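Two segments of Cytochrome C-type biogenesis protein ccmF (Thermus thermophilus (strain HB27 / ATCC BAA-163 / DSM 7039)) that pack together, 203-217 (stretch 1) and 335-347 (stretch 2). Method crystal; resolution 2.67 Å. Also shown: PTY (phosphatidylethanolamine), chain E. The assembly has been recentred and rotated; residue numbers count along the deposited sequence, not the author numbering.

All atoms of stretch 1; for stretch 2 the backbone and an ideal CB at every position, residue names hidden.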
ATOM      1  N   PRO A 203      11.065 -10.083   7.805  1.00 37.75           N
ATOM      2  CA  PRO A 203      12.460  -9.773   7.410  1.00 36.42           C
ATOM      3  C   PRO A 203      13.214  -8.841   8.347  1.00 43.36           C
ATOM      4  O   PRO A 203      14.381  -9.141   8.651  1.00 48.86           O
ATOM      5  CB  PRO A 203      12.286  -9.122   6.023  1.00 27.75           C
ATOM      6  CG  PRO A 203      10.791  -8.989   5.847  1.00 36.33           C
ATOM      7  CD  PRO A 203      10.286 -10.165   6.571  1.00 36.39           C
ATOM      8  N   TYR A 204      12.559  -7.759   8.821  1.00 38.59           N
ATOM      9  CA  TYR A 204      13.181  -6.793   9.736  1.00 40.52           C
ATOM     10  C   TYR A 204      13.678  -7.471  10.996  1.00 46.65           C
ATOM     11  O   TYR A 204      14.816  -7.231  11.423  1.00 68.18           O
ATOM     12  CB  TYR A 204      12.185  -5.689  10.124  1.00 42.01           C
ATOM     13  CG  TYR A 204      12.618  -4.842  11.324  1.00 37.60           C
ATOM     14  CD1 TYR A 204      13.548  -3.818  11.163  1.00 34.30           C
ATOM     15  CD2 TYR A 204      12.080  -5.048  12.609  1.00 34.76           C
ATOM     16  CE1 TYR A 204      13.947  -3.036  12.232  1.00 28.79           C
ATOM     17  CE2 TYR A 204      12.488  -4.273  13.688  1.00 34.63           C
ATOM     18  CZ  TYR A 204      13.421  -3.271  13.488  1.00 35.83           C
ATOM     19  OH  TYR A 204      13.829  -2.477  14.538  1.00 51.98           O
ATOM     20  N   ALA A 205      12.842  -8.362  11.549  1.00 35.15           N
ATOM     21  CA  ALA A 205      13.186  -9.207  12.685  1.00 36.96           C
ATOM     22  C   ALA A 205      14.447 -10.004  12.420  1.00 50.10           C
ATOM     23  O   ALA A 205      15.425  -9.877  13.174  1.00 73.71           O
ATOM     24  CB  ALA A 205      12.016 -10.148  12.974  1.00 28.84           C
ATOM     25  N   TYR A 206      14.487 -10.676  11.256  1.00 38.41           N
ATOM     26  CA  TYR A 206      15.648 -11.450  10.824  1.00 33.73           C
ATOM     27  C   TYR A 206      16.876 -10.566  10.690  1.00 40.29           C
ATOM     28  O   TYR A 206      17.957 -10.930  11.179  1.00 46.14           O
ATOM     29  CB  TYR A 206      15.343 -12.149   9.500  1.00 34.55           C
ATOM     30  CG  TYR A 206      14.777 -13.557   9.602  1.00 34.78           C
ATOM     31  CD1 TYR A 206      13.424 -13.771   9.839  1.00 37.29           C
ATOM     32  CD2 TYR A 206      15.586 -14.667   9.406  1.00 40.15           C
ATOM     33  CE1 TYR A 206      12.893 -15.045   9.905  1.00 40.64           C
ATOM     34  CE2 TYR A 206      15.062 -15.947   9.465  1.00 39.45           C
ATOM     35  CZ  TYR A 206      13.720 -16.131   9.720  1.00 44.23           C
ATOM     36  OH  TYR A 206      13.201 -17.402   9.787  1.00 49.73           O
ATOM     37  N   ALA A 207      16.674  -9.331  10.190  1.00 33.93           N
ATOM     38  CA  ALA A 207      17.777  -8.394  10.015  1.00 36.28           C
ATOM     39  C   ALA A 207      18.339  -7.944  11.348  1.00 38.48           C
ATOM     40  O   ALA A 207      19.561  -7.975  11.546  1.00 60.30           O
ATOM     41  CB  ALA A 207      17.318  -7.191   9.223  1.00 49.56           C
ATOM     42  N   VAL A 208      17.458  -7.648  12.315  1.00 28.24           N
ATOM     43  CA  VAL A 208      17.931  -7.239  13.636  1.00 32.49           C
ATOM     44  C   VAL A 208      18.449  -8.456  14.380  1.00 40.90           C
ATOM     45  O   VAL A 208      19.343  -8.340  15.234  1.00 55.65           O
ATOM     46  CB  VAL A 208      16.793  -6.460  14.331  1.00 36.13           C
ATOM     47  CG1 VAL A 208      17.122  -6.072  15.768  1.00 36.05           C
ATOM     48  CG2 VAL A 208      16.504  -5.193  13.548  1.00 40.55           C
ATOM     49  N   ALA A 209      18.023  -9.641  13.953  1.00 40.91           N
ATOM     50  CA  ALA A 209      18.669 -10.856  14.392  1.00 42.32           C
ATOM     51  C   ALA A 209      20.051 -10.993  13.769  1.00 46.46           C
ATOM     52  O   ALA A 209      21.028 -11.215  14.498  1.00 56.71           O
ATOM     53  CB  ALA A 209      17.776 -12.023  14.031  1.00 44.38           C
ATOM     54  N   ALA A 210      20.151 -10.757  12.447  1.00 36.99           N
ATOM     55  CA  ALA A 210      21.355 -11.087  11.682  1.00 38.54           C
ATOM     56  C   ALA A 210      22.543 -10.234  12.101  1.00 45.03           C
ATOM     57  O   ALA A 210      23.614 -10.771  12.417  1.00 53.77           O
ATOM     58  CB  ALA A 210      21.099 -10.912  10.185  1.00 25.74           C
ATOM     59  N   MET A 211      22.327  -8.922  12.243  1.00 37.63           N
ATOM     60  CA  MET A 211      23.354  -7.998  12.708  1.00 38.10           C
ATOM     61  C   MET A 211      23.744  -8.216  14.162  1.00 41.99           C
ATOM     62  O   MET A 211      24.794  -7.715  14.584  1.00 53.35           O
ATOM     63  CB  MET A 211      22.882  -6.548  12.556  1.00 39.87           C
ATOM     64  CG  MET A 211      22.828  -6.058  11.127  1.00 41.30           C
ATOM     65  SD  MET A 211      21.782  -4.601  10.880  1.00 61.43           S
ATOM     66  CE  MET A 211      20.448  -4.833  12.066  1.00 63.16           C
ATOM     67  N   ALA A 212      22.924  -8.916  14.942  1.00 40.25           N
ATOM     68  CA  ALA A 212      23.366  -9.307  16.265  1.00 41.78           C
ATOM     69  C   ALA A 212      23.928 -10.717  16.303  1.00 53.93           C
ATOM     70  O   ALA A 212      24.681 -11.042  17.227  1.00 63.80           O
ATOM     71  CB  ALA A 212      22.227  -9.169  17.271  1.00 40.13           C
ATOM     72  N   THR A 213      23.582 -11.565  15.333  1.00 58.57           N
ATOM     73  CA  THR A 213      24.063 -12.940  15.351  1.00 54.80           C
ATOM     74  C   THR A 213      25.294 -13.075  14.455  1.00 48.58           C
ATOM     75  O   THR A 213      25.950 -14.126  14.436  1.00 55.98           O
ATOM     76  CB  THR A 213      22.895 -13.868  14.952  1.00 61.49           C
ATOM     77  OG1 THR A 213      21.762 -13.490  15.737  1.00 85.44           O
ATOM     78  CG2 THR A 213      23.131 -15.322  15.334  1.00 43.95           C
ATOM     79  N   ARG A 214      25.625 -11.988  13.745  1.00 44.94           N
ATOM     80  CA  ARG A 214      26.830 -11.806  12.930  1.00 39.54           C
ATOM     81  C   ARG A 214      26.882 -12.769  11.745  1.00 50.75           C
ATOM     82  O   ARG A 214      27.959 -13.086  11.233  1.00 67.64           O
ATOM     83  CB  ARG A 214      28.120 -11.873  13.763  1.00 41.90           C
ATOM     84  CG  ARG A 214      28.194 -10.782  14.819  1.00 56.81           C
ATOM     85  CD  ARG A 214      28.460 -11.337  16.208  1.00 82.43           C
ATOM     86  NE  ARG A 214      28.178 -10.339  17.233  1.00 77.24           N
ATOM     87  CZ  ARG A 214      27.896 -10.624  18.500  1.00 77.58           C
ATOM     88  NH1 ARG A 214      27.891 -11.884  18.912  1.00 81.97           N
ATOM     89  NH2 ARG A 214      27.643  -9.650  19.362  1.00 73.70           N
ATOM     90  N   ARG A 215      25.706 -13.202  11.290  1.00 51.38           N
ATOM     91  CA  ARG A 215      25.512 -13.960  10.055  1.00 56.39           C
ATOM     92  C   ARG A 215      24.730 -13.056   9.102  1.00 52.17           C
ATOM     93  O   ARG A 215      23.498 -13.002   9.160  1.00 57.57           O
ATOM     94  CB  ARG A 215      24.787 -15.274  10.342  1.00 73.00           C
ATOM     95  CG  ARG A 215      25.598 -16.219  11.214  1.00 86.33           C
ATOM     96  CD  ARG A 215      25.022 -17.631  11.269  1.00 88.64           C
ATOM     97  NE  ARG A 215      25.114 -18.165  12.628  1.00 90.07           N
ATOM     98  CZ  ARG A 215      24.085 -18.270  13.459  1.00 90.82           C
ATOM     99  NH1 ARG A 215      22.887 -17.868  13.074  1.00 88.92           N
ATOM    100  NH2 ARG A 215      24.252 -18.769  14.677  1.00 91.37           N
ATOM    101  N   TYR A 216      25.445 -12.379   8.194  1.00 39.71           N
ATOM    102  CA  TYR A 216      24.951 -11.167   7.546  1.00 36.14           C
ATOM    103  C   TYR A 216      24.370 -11.378   6.159  1.00 38.34           C
ATOM    104  O   TYR A 216      23.801 -10.433   5.600  1.00 49.94           O
ATOM    105  CB  TYR A 216      26.077 -10.132   7.409  1.00 43.57           C
ATOM    106  CG  TYR A 216      26.776  -9.783   8.690  1.00 48.06           C
ATOM    107  CD1 TYR A 216      26.167  -8.969   9.636  1.00 50.12           C
ATOM    108  CD2 TYR A 216      28.065 -10.249   8.945  1.00 52.74           C
ATOM    109  CE1 TYR A 216      26.807  -8.651  10.815  1.00 58.43           C
ATOM    110  CE2 TYR A 216      28.717  -9.933  10.117  1.00 63.54           C
ATOM    111  CZ  TYR A 216      28.086  -9.134  11.044  1.00 71.04           C
ATOM    112  OH  TYR A 216      28.738  -8.816  12.209  1.00 91.30           O
ATOM    113  N   GLN A 217      24.524 -12.557   5.570  1.00 34.47           N
ATOM    114  CA  GLN A 217      24.028 -12.779   4.224  1.00 43.69           C
ATOM    115  C   GLN A 217      22.848 -13.739   4.176  1.00 50.86           C
ATOM    116  O   GLN A 217      21.919 -13.518   3.391  1.00 64.55           O
ATOM    117  CB  GLN A 217      25.177 -13.274   3.323  1.00 51.96           C
ATOM    118  CG  GLN A 217      24.847 -14.303   2.246  1.00 62.95           C
ATOM    119  CD  GLN A 217      24.091 -13.680   1.089  1.00 67.04           C
ATOM    120  OE1 GLN A 217      24.168 -12.476   0.876  1.00 76.51           O
ATOM    121  NE2 GLN A 217      23.337 -14.493   0.357  1.00 70.47           N
ATOM    122  N   UNK A 335      12.154   3.895  18.205  1.00 38.09           N
ATOM    123  CA  UNK A 335      12.774   2.662  18.690  1.00 44.00           C
ATOM    124  C   UNK A 335      13.174   1.737  17.543  1.00 45.73           C
ATOM    125  O   UNK A 335      14.291   1.205  17.537  1.00 38.65           O
ATOM    126  CB  UNK A 335      11.820   1.931  19.637  1.00 44.00           C
ATOM    127  N   UNK A 336      12.284   1.563  16.555  1.00 47.97           N
ATOM    128  CA  UNK A 336      12.523   0.640  15.442  1.00 49.88           C
ATOM    129  C   UNK A 336      13.682   1.094  14.551  1.00 53.39           C
ATOM    130  O   UNK A 336      14.618   0.314  14.280  1.00 62.80           O
ATOM    131  CB  UNK A 336      11.253   0.497  14.601  1.00 49.88           C
ATOM    132  N   UNK A 337      13.615   2.349  14.061  1.00 45.15           N
ATOM    133  CA  UNK A 337      14.709   2.915  13.261  1.00 46.16           C
ATOM    134  C   UNK A 337      16.029   2.973  14.025  1.00 62.52           C
ATOM    135  O   UNK A 337      17.084   2.638  13.457  1.00 75.45           O
ATOM    136  CB  UNK A 337      14.334   4.321  12.787  1.00 46.16           C
ATOM    137  N   UNK A 338      15.985   3.351  15.314  1.00 57.91           N
ATOM    138  CA  UNK A 338      17.202   3.444  16.099  1.00 47.06           C
ATOM    139  C   UNK A 338      17.841   2.094  16.346  1.00 45.93           C
ATOM    140  O   UNK A 338      19.060   1.959  16.272  1.00 57.80           O
ATOM    141  CB  UNK A 338      16.910   4.127  17.437  1.00 47.06           C
ATOM    142  N   UNK A 339      17.017   1.066  16.574  1.00 39.28           N
ATOM    143  CA  UNK A 339      17.531  -0.276  16.834  1.00 32.78           C
ATOM    144  C   UNK A 339      18.182  -0.889  15.596  1.00 44.07           C
ATOM    145  O   UNK A 339      19.333  -1.360  15.671  1.00 65.93           O
ATOM    146  CB  UNK A 339      16.402  -1.183  17.329  1.00 32.78           C
ATOM    147  N   UNK A 340      17.480  -0.852  14.452  1.00 43.17           N
ATOM    148  CA  UNK A 340      18.036  -1.433  13.234  1.00 45.25           C
ATOM    149  C   UNK A 340      19.269  -0.704  12.723  1.00 47.96           C
ATOM    150  O   UNK A 340      20.287  -1.326  12.388  1.00 51.93           O
ATOM    151  CB  UNK A 340      16.969  -1.448  12.138  1.00 45.25           C
ATOM    152  N   UNK A 341      19.226   0.632  12.711  1.00 45.91           N
ATOM    153  CA  UNK A 341      20.389   1.356  12.212  1.00 44.06           C
ATOM    154  C   UNK A 341      21.501   1.463  13.249  1.00 50.61           C
ATOM    155  O   UNK A 341      22.656   1.647  12.866  1.00 54.22           O
ATOM    156  CB  UNK A 341      19.974   2.757  11.758  1.00 44.06           C
ATOM    157  N   UNK A 342      21.205   1.254  14.536  1.00 51.00           N
ATOM    158  CA  UNK A 342      22.274   1.125  15.514  1.00 55.91           C
ATOM    159  C   UNK A 342      23.040  -0.176  15.367  1.00 59.99           C
ATOM    160  O   UNK A 342      24.279  -0.191  15.413  1.00 52.73           O
ATOM    161  CB  UNK A 342      21.703   1.229  16.930  1.00 55.91           C
ATOM    162  N   UNK A 343      22.317  -1.290  15.176  1.00 65.40           N
ATOM    163  CA  UNK A 343      23.029  -2.545  14.950  1.00 54.37           C
ATOM    164  C   UNK A 343      23.681  -2.617  13.570  1.00 58.28           C
ATOM    165  O   UNK A 343      24.642  -3.376  13.404  1.00 58.19           O
ATOM    166  CB  UNK A 343      22.067  -3.722  15.123  1.00 54.37           C
ATOM    167  N   UNK A 344      23.214  -1.834  12.586  1.00 48.87           N
ATOM    168  CA  UNK A 344      23.992  -1.713  11.349  1.00 55.48           C
ATOM    169  C   UNK A 344      25.201  -0.797  11.529  1.00 52.56           C
ATOM    170  O   UNK A 344      26.241  -1.004  10.894  1.00 55.42           O
ATOM    171  CB  UNK A 344      23.107  -1.186  10.218  1.00 55.48           C
ATOM    172  N   UNK A 345      25.088   0.209  12.399  1.00 52.84           N
ATOM    173  CA  UNK A 345      26.223   1.068  12.713  1.00 60.87           C
ATOM    174  C   UNK A 345      27.345   0.300  13.402  1.00 67.64           C
ATOM    175  O   UNK A 345      28.526   0.593  13.182  1.00 65.82           O
ATOM    176  CB  UNK A 345      25.771   2.232  13.597  1.00 60.87           C
ATOM    177  N   UNK A 346      27.005  -0.696  14.227  1.00 65.41           N
ATOM    178  CA  UNK A 346      28.065  -1.513  14.823  1.00 66.66           C
ATOM    179  C   UNK A 346      28.583  -2.597  13.868  1.00 60.90           C
ATOM    180  O   UNK A 346      29.494  -3.354  14.224  1.00 66.59           O
ATOM    181  CB  UNK A 346      27.553  -2.165  16.109  1.00 66.66           C
ATOM    182  N   UNK A 347      27.991  -2.733  12.680  1.00 50.94           N
ATOM    183  CA  UNK A 347      28.662  -3.516  11.633  1.00 49.06           C
ATOM    184  C   UNK A 347      28.622  -2.835  10.263  1.00 60.06           C
ATOM    185  O   UNK A 347      29.636  -2.712   9.576  1.00 44.71           O
ATOM    186  CB  UNK A 347      28.019  -4.900  11.530  1.00 49.06           C
TER
HETATM  187  C1  PTY E 704       1.210   9.546  28.182  1.00112.70           C
HETATM  188  C2  PTY E 704      -0.951  16.293  29.201  1.00 95.83           C
HETATM  189  C3  PTY E 704      -0.417  15.630  27.931  1.00 97.08           C
HETATM  190  O4  PTY E 704       0.141   8.688  27.908  1.00108.88           O
HETATM  191  C5  PTY E 704       1.128  11.201  26.270  1.00104.98           C
HETATM  192  C6  PTY E 704       1.913  10.042  26.913  1.00106.78           C
HETATM  193  O7  PTY E 704       2.150   8.987  25.996  1.00103.46           O
HETATM  194  C8  PTY E 704       3.447   8.415  26.026  1.00 92.46           C
HETATM  195  O10 PTY E 704       4.221   8.767  26.850  1.00100.69           O
HETATM  196  C11 PTY E 704       3.890   7.346  25.007  1.00 77.64           C
HETATM  197  C12 PTY E 704       5.267   6.731  25.342  1.00 63.40           C
HETATM  198  C13 PTY E 704       5.983   6.135  24.110  1.00 48.74           C
HETATM  199  C14 PTY E 704       6.641   4.769  24.370  1.00 42.70           C
HETATM  200  C15 PTY E 704       6.642   3.880  23.116  1.00 41.10           C
HETATM  201  C16 PTY E 704       7.834   2.907  23.058  1.00 39.15           C
HETATM  202  C17 PTY E 704       7.345   1.451  22.988  1.00 35.49           C
HETATM  203  C18 PTY E 704       8.318   0.516  22.255  1.00 35.78           C
HETATM  204  C19 PTY E 704       7.881  -0.946  22.416  1.00 43.34           C
HETATM  205  C20 PTY E 704       9.007  -1.903  22.002  1.00 50.54           C
HETATM  206  C21 PTY E 704       8.836  -3.273  22.669  1.00 54.65           C
HETATM  207  C22 PTY E 704      10.189  -3.835  23.125  1.00 65.92           C
HETATM  208  C23 PTY E 704      10.917  -4.521  21.963  1.00 76.57           C
HETATM  209  C24 PTY E 704      12.197  -5.204  22.458  1.00 68.70           C
HETATM  210  C25 PTY E 704      12.832  -6.079  21.373  1.00 55.34           C
HETATM  211  C26 PTY E 704      14.235  -5.567  21.039  1.00 42.70           C
HETATM  212  C27 PTY E 704      15.182  -6.731  20.751  1.00 36.68           C
HETATM  213  C28 PTY E 704      16.371  -6.198  19.958  1.00 31.52           C
HETATM  214  C29 PTY E 704      17.590  -7.098  20.127  1.00 29.06           C
HETATM  215  C30 PTY E 704      -0.117   7.805  28.965  1.00 97.46           C
HETATM  216  C31 PTY E 704       0.730   6.541  29.116  1.00 84.74           C
HETATM  217  O30 PTY E 704      -0.975   8.044  29.751  1.00 95.70           O
HETATM  218  C32 PTY E 704       0.756   5.788  27.785  1.00 71.14           C
HETATM  219  C33 PTY E 704       1.791   4.660  27.799  1.00 59.33           C
HETATM  220  C34 PTY E 704       1.614   3.790  26.552  1.00 53.13           C
HETATM  221  C35 PTY E 704       2.690   2.702  26.512  1.00 52.38           C
HETATM  222  C36 PTY E 704       2.194   1.471  25.749  1.00 58.17           C
HETATM  223  C37 PTY E 704       2.899   0.223  26.281  1.00 73.52           C
HETATM  224  C38 PTY E 704       3.700  -0.437  25.158  1.00 68.82           C
HETATM  225  C39 PTY E 704       4.578  -1.566  25.699  1.00 74.54           C
HETATM  226  C40 PTY E 704       6.036  -1.107  25.732  1.00 83.29           C
HETATM  227  C41 PTY E 704       6.984  -2.290  25.946  1.00 79.67           C
HETATM  228  C42 PTY E 704       7.254  -2.477  27.438  1.00 63.56           C
HETATM  229  C43 PTY E 704       8.569  -3.228  27.626  1.00 51.60           C
HETATM  230  C44 PTY E 704       8.254  -4.669  28.011  1.00 44.85           C
HETATM  231  P1  PTY E 704       0.576  13.206  27.955  0.38109.61           P
HETATM  232  O11 PTY E 704      -0.697  14.257  27.956  1.00102.80           O
HETATM  233  O12 PTY E 704       1.781  13.886  27.351  1.00113.21           O
HETATM  234  O13 PTY E 704       0.892  12.867  29.390  1.00116.29           O
HETATM  235  O14 PTY E 704       0.208  11.806  27.149  1.00106.10           O
HETATM  236  N1  PTY E 704       0.143  16.946  29.898  1.00 96.14           N

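The two helices run within 30° of parallel, their axes 9.2 Å apart at closest approach, so the positions of stretch 2 that face stretch 1 should recur every three or four residues.

Position 335 points sideways, and its ideal CB has nothing of stretch 1 within 5.5 Å; a lipid chain lies nearby, so a large apolar group would suit. It is Phe335, whose CZ lies 3.6 Å from PTY C23, with PTY C20 over one ring face.

At 336 the ideal CB is 3.9 Å from Tyr204 OH, and the backbone O is closer still. A small residue fits easily. It is Ala336; its O accepts a hydrogen bond from Tyr204 OH (2.9 Å) while also accepting the backbone N of 340 in its own helix.

Positions 337 and 338 point away, leaving the choice wide; they are Thr337 and Gly338.

Position 339 points toward stretch 1, its ideal CB 4.0 Å from Tyr204 OH and 5.2 Å from Val208 CG1. A branched or flexible apolar side chain would suit. Leu339 places CG 3.8 Å from Val208 CG1 and CD2 3.4 Å from Tyr204 OH, while CD1 reaches PTY C28 at 3.7 Å.

At 340 the CA is 5.8 Å from Val208 CA. The ideal CB of 340 is 3.4 Å from Tyr204 CE1, a tight fit. Glycine is favoured, alanine marginal. Gly340 lets Val208 CG2 come to 4.1 Å from its CA.

Position 341 points away, so many side chains would serve; it is Leu341. At 342 nothing of stretch 1 is near, but an ideal CB would lie 2.8 Å from the O of Gly338 in its own helix; Gly342 avoids this.

Position 343 points toward stretch 1, with its ideal CB 3.6 Å from Met211 CE. Leucine, isoleucine or methionine would be plausible. Leu343 brings CD1 3.8 Å from Val208 CG1 and 4.2 Å from Ala212 CB.

At 344 the sideways CB is 3.7 Å from Met211 SD, which favours an apolar group; Leu344 packs its CB there. Position 345 points away, so polar or apolar groups would serve; it is Ser345.

Position 346 starts clear of stretch 1, so only a long side chain could return; Met211 O invites a donor, but Arg214 disfavours positive charge. Arg346 lays one guanidinium face over Met211 O, NH1 3.6 Å from that O, a contact without a hydrogen bond; its NH2 is 3.6 Å from Arg214 NH2, a like-charge approach.

At 347 the CB points toward Tyr216, 4.0 Å from CE1, suiting a compact apolar group. Val347 puts CG2 3.5 Å from Tyr216 CZ and CG1 4.1 Å from Met211 CG.

Stretch 2 (335-347) FATGLGLGLLSRV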
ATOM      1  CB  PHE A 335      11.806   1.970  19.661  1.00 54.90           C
ATOM      2  CG  PHE A 335      12.274   0.631  20.162  1.00 60.62           C
ATOM      3  CD1 PHE A 335      13.168   0.555  21.221  1.00 59.64           C
ATOM      4  CD2 PHE A 335      11.817  -0.553  19.583  1.00 65.60           C
ATOM      5  CE1 PHE A 335      13.607  -0.670  21.687  1.00 64.04           C
ATOM      6  CE2 PHE A 335      12.256  -1.774  20.036  1.00 65.22           C
ATOM      7  CZ  PHE A 335      13.151  -1.834  21.093  1.00 67.86           C
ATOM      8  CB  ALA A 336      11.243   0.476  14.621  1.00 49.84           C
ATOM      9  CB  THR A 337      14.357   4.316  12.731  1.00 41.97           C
ATOM     10  OG1 THR A 337      13.587   5.044  13.696  1.00 54.17           O
ATOM     11  CG2 THR A 337      13.684   4.278  11.373  1.00 38.00           C
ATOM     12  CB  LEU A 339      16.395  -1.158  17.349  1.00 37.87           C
ATOM     13  CG  LEU A 339      16.516  -2.677  17.261  1.00 49.43           C
ATOM     14  CD1 LEU A 339      17.575  -3.163  18.236  1.00 56.92           C
ATOM     15  CD2 LEU A 339      15.175  -3.357  17.520  1.00 59.21           C
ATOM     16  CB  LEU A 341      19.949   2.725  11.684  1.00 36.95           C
ATOM     17  CG  LEU A 341      18.890   2.640  10.568  1.00 35.80           C
ATOM     18  CD1 LEU A 341      18.690   3.978   9.895  1.00 36.83           C
ATOM     19  CD2 LEU A 341      19.254   1.596   9.497  1.00 39.73           C
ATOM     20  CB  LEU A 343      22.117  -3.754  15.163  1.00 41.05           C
ATOM     21  CG  LEU A 343      21.452  -3.989  16.522  1.00 31.25           C
ATOM     22  CD1 LEU A 343      20.736  -5.325  16.507  1.00 28.40           C
ATOM     23  CD2 LEU A 343      22.476  -3.953  17.653  1.00 37.80           C
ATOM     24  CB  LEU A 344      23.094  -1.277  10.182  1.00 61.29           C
ATOM     25  CG  LEU A 344      23.697  -1.041   8.790  1.00 60.05           C
ATOM     26  CD1 LEU A 344      23.045  -1.895   7.743  1.00 66.13           C
ATOM     27  CD2 LEU A 344      23.500   0.408   8.432  1.00 56.94           C
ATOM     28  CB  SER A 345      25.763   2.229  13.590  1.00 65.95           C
ATOM     29  OG  SER A 345      26.792   2.598  14.488  1.00 70.90           O
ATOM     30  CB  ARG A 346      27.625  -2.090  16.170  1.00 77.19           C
ATOM     31  CG  ARG A 346      26.541  -3.141  16.215  1.00 87.63           C
ATOM     32  CD  ARG A 346      26.684  -3.844  17.571  1.00 90.99           C
ATOM     33  NE  ARG A 346      25.775  -4.963  17.799  1.00 94.25           N
ATOM     34  CZ  ARG A 346      26.127  -6.246  17.792  1.00 92.09           C
ATOM     35  NH1 ARG A 346      25.257  -7.174  18.158  1.00 87.35           N
ATOM     36  NH2 ARG A 346      27.377  -6.594  17.520  1.00 98.67           N
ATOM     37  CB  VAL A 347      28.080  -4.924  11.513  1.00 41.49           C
ATOM     38  CG1 VAL A 347      26.711  -4.880  10.872  1.00 39.10           C
ATOM     39  CG2 VAL A 347      29.021  -5.785  10.693  1.00 41.40           C
TER
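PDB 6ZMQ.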